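Acetyl-CoA C-acetyltransferase (Syntrophomonas wolfei subsp. wolfei, PDB 7N7Z) probably catalyses the reversible condensation of two acetyl-CoA molecules to acetoacetyl-CoA and free CoA. Local coordinates at residues 315-320 with 345-350. Residues are numbered along the deposited sequence; the frame is centred on the assembly and turned at random.
Sequences DYWEVN and SKTNHN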
loop_
_atom_site.group_PDB
_atom_site.type_symbol
_atom_site.label_atom_id
_atom_site.label_comp_id
_atom_site.label_asym_id
_atom_site.label_seq_id
_atom_site.Cartn_x
_atom_site.Cartn_y
_atom_site.Cartn_z
ATOM N N ASP B 315 -10.324 -48.918 9.505
ATOM C CA ASP B 315 -10.686 -48.902 10.917
ATOM C C ASP B 315 -11.064 -47.507 11.399
ATOM O O ASP B 315 -11.865 -47.378 12.332
ATOM C CB ASP B 315 -9.532 -49.444 11.765
ATOM C CG ASP B 315 -9.260 -50.917 11.515
ATOM O OD1 ASP B 315 -10.204 -51.649 11.146
ATOM O OD2 ASP B 315 -8.098 -51.345 11.692
ATOM N N TYR B 316 -10.509 -46.460 10.792
ATOM C CA TYR B 316 -10.823 -45.101 11.208
ATOM C C TYR B 316 -10.557 -44.153 10.047
ATOM O O TYR B 316 -9.612 -44.354 9.279
ATOM C CB TYR B 316 -10.000 -44.687 12.434
ATOM C CG TYR B 316 -10.254 -43.267 12.882
ATOM C CD1 TYR B 316 -11.465 -42.906 13.455
ATOM C CD2 TYR B 316 -9.283 -42.287 12.729
ATOM C CE1 TYR B 316 -11.704 -41.608 13.863
ATOM C CE2 TYR B 316 -9.513 -40.986 13.137
ATOM C CZ TYR B 316 -10.725 -40.652 13.703
ATOM O OH TYR B 316 -10.959 -39.359 14.110
ATOM N N TRP B 317 -11.396 -43.125 9.932
ATOM C CA TRP B 317 -11.315 -42.144 8.862
ATOM C C TRP B 317 -11.159 -40.747 9.445
ATOM O O TRP B 317 -11.785 -40.411 10.455
ATOM C CB TRP B 317 -12.570 -42.173 7.983
ATOM C CG TRP B 317 -12.586 -43.250 6.947
ATOM C CD1 TRP B 317 -13.216 -44.457 7.031
ATOM C CD2 TRP B 317 -11.960 -43.213 5.658
ATOM N NE1 TRP B 317 -13.018 -45.176 5.879
ATOM C CE2 TRP B 317 -12.248 -44.436 5.020
ATOM C CE3 TRP B 317 -11.182 -42.267 4.985
ATOM C CZ2 TRP B 317 -11.785 -44.737 3.741
ATOM C CZ3 TRP B 317 -10.722 -42.569 3.715
ATOM C CH2 TRP B 317 -11.024 -43.794 3.107
ATOM N N GLU B 318 -10.327 -39.933 8.799
ATOM C CA GLU B 318 -10.239 -38.500 9.074
ATOM C C GLU B 318 -10.668 -37.777 7.800
ATOM O O GLU B 318 -9.863 -37.596 6.880
ATOM C CB GLU B 318 -8.832 -38.088 9.495
ATOM C CG GLU B 318 -8.548 -38.246 10.978
ATOM C CD GLU B 318 -9.180 -37.151 11.817
ATOM O OE1 GLU B 318 -8.834 -35.965 11.615
ATOM O OE2 GLU B 318 -10.019 -37.477 12.684
ATOM N N VAL B 319 -11.934 -37.376 7.744
ATOM C CA VAL B 319 -12.484 -36.638 6.613
ATOM C C VAL B 319 -12.671 -35.196 7.062
ATOM O O VAL B 319 -13.535 -34.903 7.898
ATOM C CB VAL B 319 -13.804 -37.245 6.120
ATOM C CG1 VAL B 319 -14.362 -36.427 4.967
ATOM C CG2 VAL B 319 -13.596 -38.691 5.701
ATOM N N ASN B 320 -11.861 -34.297 6.510
ATOM C CA ASN B 320 -11.918 -32.897 6.906
ATOM C C ASN B 320 -13.301 -32.320 6.632
ATOM O O ASN B 320 -13.822 -32.423 5.517
ATOM C CB ASN B 320 -10.856 -32.094 6.158
ATOM C CG ASN B 320 -10.747 -30.666 6.656
ATOM O OD1 ASN B 320 -10.565 -30.425 7.850
ATOM N ND2 ASN B 320 -10.865 -29.710 5.742
ATOM N N SER B 345 -19.418 -43.655 13.117
ATOM C CA SER B 345 -18.849 -44.285 14.302
ATOM C C SER B 345 -17.360 -44.566 14.160
ATOM O O SER B 345 -16.715 -44.911 15.156
ATOM C CB SER B 345 -19.586 -45.592 14.608
ATOM O OG SER B 345 -19.036 -46.675 13.876
ATOM N N LYS B 346 -16.803 -44.433 12.958
ATOM C CA LYS B 346 -15.382 -44.638 12.706
ATOM C C LYS B 346 -14.823 -43.494 11.875
ATOM O O LYS B 346 -13.947 -43.687 11.025
ATOM C CB LYS B 346 -15.139 -45.977 12.015
ATOM C CG LYS B 346 -15.682 -47.175 12.782
ATOM C CD LYS B 346 -14.920 -48.451 12.448
ATOM C CE LYS B 346 -15.017 -48.792 10.967
ATOM N NZ LYS B 346 -15.233 -50.252 10.741
ATOM N N THR B 347 -15.322 -42.281 12.108
ATOM C CA THR B 347 -14.911 -41.118 11.332
ATOM C C THR B 347 -14.972 -39.880 12.212
ATOM O O THR B 347 -15.977 -39.657 12.896
ATOM C CB THR B 347 -15.806 -40.931 10.100
ATOM O OG1 THR B 347 -15.712 -42.085 9.255
ATOM C CG2 THR B 347 -15.393 -39.690 9.312
ATOM N N ASN B 348 -13.910 -39.079 12.183
ATOM C CA ASN B 348 -13.853 -37.817 12.913
ATOM C C ASN B 348 -14.389 -37.977 14.339
ATOM O O ASN B 348 -15.450 -37.465 14.677
ATOM C CB ASN B 348 -14.657 -36.743 12.172
ATOM C CG ASN B 348 -14.139 -36.494 10.772
ATOM O OD1 ASN B 348 -12.955 -36.685 10.495
ATOM N ND2 ASN B 348 -15.022 -36.069 9.878
ATOM N N HIS B 349 -13.628 -38.700 15.170
ATOM C CA HIS B 349 -14.082 -38.964 16.533
ATOM C C HIS B 349 -13.955 -37.735 17.423
ATOM O O HIS B 349 -14.745 -37.561 18.357
ATOM C CB HIS B 349 -13.280 -40.113 17.140
ATOM C CG HIS B 349 -13.722 -41.471 16.691
ATOM N ND1 HIS B 349 -12.912 -42.582 16.784
ATOM C CD2 HIS B 349 -14.888 -41.899 16.152
ATOM C CE1 HIS B 349 -13.559 -43.636 16.319
ATOM N NE2 HIS B 349 -14.760 -43.248 15.929
ATOM N N ASN B 350 -12.974 -36.880 17.155
ATOM C CA ASN B 350 -12.587 -35.803 18.055
ATOM C C ASN B 350 -12.728 -34.442 17.388
ATOM O O ASN B 350 -11.939 -33.527 17.628
ATOM C CB ASN B 350 -11.158 -36.018 18.545
ATOM C CG ASN B 350 -10.963 -37.377 19.192
ATOM O OD1 ASN B 350 -11.747 -37.789 20.048
ATOM N ND2 ASN B 350 -9.917 -38.085 18.780
#
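Strand 316-319, an outermost strand of the sheet in the C-terminal half of this thiolase chain, receives residues 346-348 of the loop before helix 353-356 along its outer edge. Trp-317 N donates to Lys-346 O (2.8 Å) and Trp-317 O accepts a nearly straight bond from Asn-348 N (164°), a single beta bridge round Thr-347. Beyond it Asn-348 continues the pairing with its side chain: the amide grips both polar backbone atoms of Val-319, OD1 taking Val-319 N on a lone pair and ND2 giving to Val-319 O at 2.7 Å. Strand 382-387 holds the other edge, as in the C-terminal half of the thiolase fold, and Val-319 lies about 8 Å, side chain to side chain, from Cys-388, a predicted catalytic proton acceptor. Tyr-316, CG anti to the backbone N (178°), reaches past the bridge. Its OH receives His-349 N in the ring plane (2.9 Å) and donates to the anti lone pair of Glu-318 OE2 at 2.5 Å, a short bond. Its CE1 sits 3.3 Å from His-349 ND1, over one face of the imidazole near the rim, the two planes inclined at 42°. The imidazole is fixed at both nitrogens, NE2 giving to Ser-345 O and ND1 hydrogen-bonded to Glu-374 of helix 360-378. A leucine at Tyr-316 would probably leave His-349 N and the buried Glu-318 carboxylate short of a partner and loosen the loop. On the face of the strand opposite Tyr-316, Thr-347 OG1, hydrogen-bonded to Asp-343 O, lies 3.4 Å from Trp-317 CB.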